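Local coordinates for PAN2-PAN3 deadenylation complex catalytic subunit pan2 (Neurospora crassa, PDB 4CZW), which is the catalytic exonuclease subunit of the PAN deadenylation complex, probably shortening the poly(A) tails of mRNA and releasing 5'-AMP, at residues S146-E160 with P169-E181. Residues are numbered along the deposited sequence; the frame is centred on the assembly and turned at random.
Sequences SQDYKGTPPISTELE and PPNPLDLVKRLLE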
loop_
_atom_site.group_PDB
_atom_site.type_symbol
_atom_site.label_atom_id
_atom_site.label_comp_id
_atom_site.label_asym_id
_atom_site.label_seq_id
_atom_site.Cartn_x
_atom_site.Cartn_y
_atom_site.Cartn_z
ATOM N N SER A 146 -13.936 -0.722 2.525
ATOM C CA SER A 146 -15.049 -0.200 3.306
ATOM C C SER A 146 -15.693 -1.311 4.128
ATOM O O SER A 146 -16.055 -1.109 5.288
ATOM C CB SER A 146 -16.089 0.456 2.396
ATOM O OG SER A 146 -17.114 1.076 3.154
ATOM N N GLN A 147 -15.828 -2.486 3.522
ATOM C CA GLN A 147 -16.419 -3.630 4.207
ATOM C C GLN A 147 -15.364 -4.384 5.014
ATOM O O GLN A 147 -15.691 -5.095 5.964
ATOM C CB GLN A 147 -17.104 -4.564 3.205
ATOM C CG GLN A 147 -16.160 -5.267 2.245
ATOM C CD GLN A 147 -16.895 -6.009 1.145
ATOM O OE1 GLN A 147 -17.779 -5.455 0.491
ATOM N NE2 GLN A 147 -16.536 -7.272 0.939
ATOM N N ASP A 148 -14.100 -4.223 4.633
ATOM C CA ASP A 148 -12.995 -4.793 5.397
ATOM C C ASP A 148 -12.838 -4.060 6.724
ATOM O O ASP A 148 -12.502 -4.661 7.746
ATOM C CB ASP A 148 -11.686 -4.725 4.606
ATOM C CG ASP A 148 -11.609 -5.767 3.508
ATOM O OD1 ASP A 148 -12.337 -6.778 3.592
ATOM O OD2 ASP A 148 -10.810 -5.579 2.565
ATOM N N TYR A 149 -13.088 -2.756 6.696
ATOM C CA TYR A 149 -12.925 -1.910 7.871
ATOM C C TYR A 149 -13.947 -2.234 8.955
ATOM O O TYR A 149 -13.655 -2.132 10.145
ATOM C CB TYR A 149 -13.030 -0.436 7.471
ATOM C CG TYR A 149 -12.824 0.538 8.609
ATOM C CD1 TYR A 149 -11.548 0.932 8.989
ATOM C CD2 TYR A 149 -13.907 1.072 9.297
ATOM C CE1 TYR A 149 -11.355 1.826 10.027
ATOM C CE2 TYR A 149 -13.724 1.966 10.335
ATOM C CZ TYR A 149 -12.447 2.340 10.695
ATOM O OH TYR A 149 -12.261 3.230 11.728
ATOM N N LYS A 150 -15.146 -2.628 8.536
ATOM C CA LYS A 150 -16.228 -2.904 9.474
ATOM C C LYS A 150 -16.267 -4.374 9.886
ATOM O O LYS A 150 -17.068 -4.764 10.735
ATOM C CB LYS A 150 -17.572 -2.497 8.866
ATOM C CG LYS A 150 -17.914 -3.221 7.575
ATOM C CD LYS A 150 -19.200 -2.688 6.965
ATOM C CE LYS A 150 -19.088 -1.204 6.652
ATOM N NZ LYS A 150 -20.330 -0.671 6.028
ATOM N N GLY A 151 -15.399 -5.181 9.284
ATOM C CA GLY A 151 -15.331 -6.597 9.598
ATOM C C GLY A 151 -14.907 -6.844 11.034
ATOM O O GLY A 151 -15.469 -7.695 11.723
ATOM N N THR A 152 -13.908 -6.092 11.480
ATOM C CA THR A 152 -13.430 -6.174 12.855
ATOM C C THR A 152 -13.138 -4.771 13.383
ATOM O O THR A 152 -12.630 -3.924 12.647
ATOM C CB THR A 152 -12.168 -7.058 12.968
ATOM O OG1 THR A 152 -11.625 -6.963 14.291
ATOM C CG2 THR A 152 -11.113 -6.622 11.961
ATOM N N PRO A 153 -13.480 -4.515 14.658
ATOM C CA PRO A 153 -13.279 -3.198 15.275
ATOM C C PRO A 153 -11.834 -2.716 15.188
ATOM O O PRO A 153 -10.931 -3.412 15.650
ATOM C CB PRO A 153 -13.683 -3.431 16.733
ATOM C CG PRO A 153 -14.642 -4.565 16.677
ATOM C CD PRO A 153 -14.147 -5.456 15.575
ATOM N N PRO A 154 -11.620 -1.530 14.598
ATOM C CA PRO A 154 -10.279 -0.950 14.476
ATOM C C PRO A 154 -9.675 -0.630 15.839
ATOM O O PRO A 154 -10.410 -0.497 16.818
ATOM C CB PRO A 154 -10.519 0.327 13.665
ATOM C CG PRO A 154 -11.946 0.670 13.917
ATOM C CD PRO A 154 -12.656 -0.645 14.038
ATOM N N ILE A 155 -8.352 -0.511 15.892
ATOM C CA ILE A 155 -7.650 -0.239 17.141
ATOM C C ILE A 155 -8.094 1.085 17.754
ATOM O O ILE A 155 -8.277 1.189 18.968
ATOM C CB ILE A 155 -6.122 -0.217 16.933
ATOM C CG1 ILE A 155 -5.640 -1.561 16.383
ATOM C CG2 ILE A 155 -5.404 0.103 18.234
ATOM C CD1 ILE A 155 -5.885 -2.725 17.319
ATOM N N SER A 156 -8.284 2.094 16.909
ATOM C CA SER A 156 -8.669 3.412 17.395
ATOM C C SER A 156 -9.417 4.234 16.349
ATOM O O SER A 156 -9.018 4.301 15.187
ATOM C CB SER A 156 -7.433 4.181 17.861
ATOM O OG SER A 156 -7.782 5.466 18.344
ATOM N N THR A 157 -10.510 4.854 16.780
ATOM C CA THR A 157 -11.247 5.796 15.949
ATOM C C THR A 157 -11.139 7.187 16.559
ATOM O O THR A 157 -12.001 8.039 16.354
ATOM C CB THR A 157 -12.731 5.406 15.813
ATOM O OG1 THR A 157 -13.358 5.433 17.101
ATOM C CG2 THR A 157 -12.865 4.013 15.217
ATOM N N GLU A 158 -10.064 7.401 17.314
ATOM C CA GLU A 158 -9.864 8.640 18.055
ATOM C C GLU A 158 -9.605 9.829 17.135
ATOM O O GLU A 158 -10.038 10.947 17.417
ATOM C CB GLU A 158 -8.704 8.481 19.042
ATOM C CG GLU A 158 -8.523 9.653 19.992
ATOM C CD GLU A 158 -9.666 9.788 20.979
ATOM O OE1 GLU A 158 -10.356 8.778 21.240
ATOM O OE2 GLU A 158 -9.877 10.905 21.496
ATOM N N LEU A 159 -8.892 9.584 16.039
ATOM C CA LEU A 159 -8.591 10.630 15.069
ATOM C C LEU A 159 -9.874 11.161 14.443
ATOM O O LEU A 159 -10.097 12.370 14.383
ATOM C CB LEU A 159 -7.646 10.101 13.983
ATOM C CG LEU A 159 -7.008 11.077 12.987
ATOM C CD1 LEU A 159 -5.723 10.483 12.448
ATOM C CD2 LEU A 159 -7.937 11.415 11.828
ATOM N N GLU A 160 -10.713 10.243 13.975
ATOM C CA GLU A 160 -11.953 10.606 13.303
ATOM C C GLU A 160 -12.941 11.260 14.264
ATOM O O GLU A 160 -13.683 12.167 13.881
ATOM C CB GLU A 160 -12.588 9.373 12.659
ATOM C CG GLU A 160 -11.722 8.678 11.614
ATOM C CD GLU A 160 -10.745 7.684 12.218
ATOM O OE1 GLU A 160 -10.463 7.779 13.431
ATOM O OE2 GLU A 160 -10.261 6.802 11.478
ATOM N N PRO A 169 -17.231 7.887 21.121
ATOM C CA PRO A 169 -16.552 7.195 20.018
ATOM C C PRO A 169 -17.539 6.586 19.024
ATOM O O PRO A 169 -18.430 5.838 19.428
ATOM C CB PRO A 169 -15.742 6.104 20.727
ATOM C CG PRO A 169 -16.421 5.916 22.043
ATOM C CD PRO A 169 -16.924 7.272 22.425
ATOM N N PRO A 170 -17.380 6.907 17.732
ATOM C CA PRO A 170 -18.281 6.429 16.678
ATOM C C PRO A 170 -18.080 4.952 16.358
ATOM O O PRO A 170 -16.996 4.415 16.585
ATOM C CB PRO A 170 -17.899 7.297 15.478
ATOM C CG PRO A 170 -16.461 7.611 15.704
ATOM C CD PRO A 170 -16.309 7.763 17.193
ATOM N N ASN A 171 -19.119 4.308 15.836
ATOM C CA ASN A 171 -19.019 2.919 15.409
ATOM C C ASN A 171 -18.537 2.843 13.961
ATOM O O ASN A 171 -18.847 3.725 13.160
ATOM C CB ASN A 171 -20.364 2.206 15.571
ATOM C CG ASN A 171 -21.416 2.719 14.611
ATOM O OD1 ASN A 171 -21.578 2.191 13.511
ATOM N ND2 ASN A 171 -22.141 3.752 15.024
ATOM N N PRO A 172 -17.765 1.792 13.629
ATOM C CA PRO A 172 -17.138 1.610 12.313
ATOM C C PRO A 172 -18.076 1.797 11.118
ATOM O O PRO A 172 -17.661 2.388 10.122
ATOM C CB PRO A 172 -16.636 0.166 12.372
ATOM C CG PRO A 172 -16.332 -0.047 13.807
ATOM C CD PRO A 172 -17.381 0.720 14.566
ATOM N N LEU A 173 -19.309 1.308 11.218
ATOM C CA LEU A 173 -20.249 1.373 10.100
ATOM C C LEU A 173 -20.564 2.816 9.716
ATOM O O LEU A 173 -20.517 3.179 8.541
ATOM C CB LEU A 173 -21.540 0.620 10.441
ATOM C CG LEU A 173 -22.501 0.301 9.290
ATOM C CD1 LEU A 173 -23.208 -1.020 9.548
ATOM C CD2 LEU A 173 -23.524 1.412 9.085
ATOM N N ASP A 174 -20.888 3.634 10.712
ATOM C CA ASP A 174 -21.203 5.038 10.473
ATOM C C ASP A 174 -19.958 5.817 10.070
ATOM O O ASP A 174 -20.029 6.759 9.279
ATOM C CB ASP A 174 -21.831 5.669 11.717
ATOM C CG ASP A 174 -23.051 4.914 12.202
ATOM O OD1 ASP A 174 -23.694 4.226 11.381
ATOM O OD2 ASP A 174 -23.369 5.011 13.407
ATOM N N LEU A 175 -18.817 5.414 10.618
ATOM C CA LEU A 175 -17.570 6.135 10.404
ATOM C C LEU A 175 -17.038 5.961 8.985
ATOM O O LEU A 175 -16.727 6.941 8.310
ATOM C CB LEU A 175 -16.514 5.682 11.411
ATOM C CG LEU A 175 -15.270 6.566 11.435
ATOM C CD1 LEU A 175 -15.679 8.005 11.693
ATOM C CD2 LEU A 175 -14.279 6.084 12.480
ATOM N N VAL A 176 -16.939 4.712 8.538
ATOM C CA VAL A 176 -16.408 4.416 7.211
ATOM C C VAL A 176 -17.327 4.975 6.124
ATOM O O VAL A 176 -16.893 5.242 5.003
ATOM C CB VAL A 176 -16.211 2.893 7.007
ATOM C CG1 VAL A 176 -17.552 2.178 6.910
ATOM C CG2 VAL A 176 -15.362 2.618 5.773
ATOM N N LYS A 177 -18.595 5.169 6.471
ATOM C CA LYS A 177 -19.568 5.729 5.544
ATOM C C LYS A 177 -19.344 7.228 5.376
ATOM O O LYS A 177 -19.423 7.759 4.270
ATOM C CB LYS A 177 -20.990 5.449 6.033
ATOM C CG LYS A 177 -22.080 5.837 5.052
ATOM C CD LYS A 177 -23.445 5.390 5.550
ATOM C CE LYS A 177 -24.540 5.747 4.561
ATOM N NZ LYS A 177 -24.627 7.216 4.341
ATOM N N ARG A 178 -19.053 7.902 6.482
ATOM C CA ARG A 178 -18.800 9.339 6.465
ATOM C C ARG A 178 -17.451 9.648 5.817
ATOM O O ARG A 178 -17.218 10.757 5.334
ATOM C CB ARG A 178 -18.855 9.902 7.889
ATOM C CG ARG A 178 -18.758 11.418 7.977
ATOM C CD ARG A 178 -18.995 11.905 9.398
ATOM N NE ARG A 178 -18.885 13.357 9.504
ATOM C CZ ARG A 178 -19.166 14.049 10.604
ATOM N NH1 ARG A 178 -19.580 13.423 11.697
ATOM N NH2 ARG A 178 -19.035 15.369 10.611
ATOM N N LEU A 179 -16.570 8.652 5.796
ATOM C CA LEU A 179 -15.219 8.829 5.277
ATOM C C LEU A 179 -15.125 8.634 3.764
ATOM O O LEU A 179 -14.391 9.354 3.088
ATOM C CB LEU A 179 -14.258 7.864 5.978
ATOM C CG LEU A 179 -13.901 8.188 7.430
ATOM C CD1 LEU A 179 -13.279 6.981 8.113
ATOM C CD2 LEU A 179 -12.962 9.382 7.495
ATOM N N LEU A 180 -15.867 7.666 3.235
ATOM C CA LEU A 180 -15.706 7.278 1.837
ATOM C C LEU A 180 -16.965 7.451 0.986
ATOM O O LEU A 180 -16.874 7.623 -0.229
ATOM C CB LEU A 180 -15.239 5.822 1.752
ATOM C CG LEU A 180 -13.973 5.453 2.528
ATOM C CD1 LEU A 180 -13.612 3.993 2.299
ATOM C CD2 LEU A 180 -12.815 6.365 2.147
ATOM N N GLU A 181 -18.135 7.408 1.616
ATOM C CA GLU A 181 -19.388 7.418 0.864
ATOM C C GLU A 181 -19.999 8.802 0.683
ATOM O O GLU A 181 -19.869 9.676 1.541
ATOM C CB GLU A 181 -20.422 6.512 1.537
ATOM C CG GLU A 181 -20.118 5.032 1.449
ATOM C CD GLU A 181 -21.317 4.178 1.805
ATOM O OE1 GLU A 181 -22.448 4.710 1.797
ATOM O OE2 GLU A 181 -21.133 2.977 2.093
#
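Leu175 reaches from helix 172-180 into the angle between Tyr149 and Glu160. From its CB, with CG anti to the backbone N (chi1 -169°), the side chain crosses that of Glu160 at about a right angle, CG facing both Glu160 CB and CG. At the fork, CD1 lies 3.5 Å from Glu160 CB. The other methyl, CD2, is shared: it also meets the Glu160 stem, Tyr149 OH comes within 3.6 Å, and Thr157 CG2 approaches it at 3.7 Å from the N-cap position just before helix 158-163. With an alanine here both methyls go, which is likely to open a gap between Tyr149, Thr157 and Glu160 and rob the Glu160 stem of its apolar neighbour.

All this lies in the ubiquitin-specific-protease-like domain, predicted to be inactive as a protease and to act as a scaffold. Helix 172-180 packs against the end of helix 130-149 and the loop that follows it; Leu82 flanks Tyr149, and the zinc held by His70, Cys75, Cys80 and Cys83 is about 8 Å from the tyrosine side chain.

The next residue, Val176, has its CB 3.7 Å from Tyr149 CD2, placed obliquely to the ring, while Pro172 O lies at the ring edge, in plane. Val176 splits its methyls: CG2 touches Ser146 OG at 3.5 Å, and CG1 meets Lys150 CE, the lysine chain bending at chi3 (60°). Pro172 CG in turn packs on Pro154 CD at 3.7 Å.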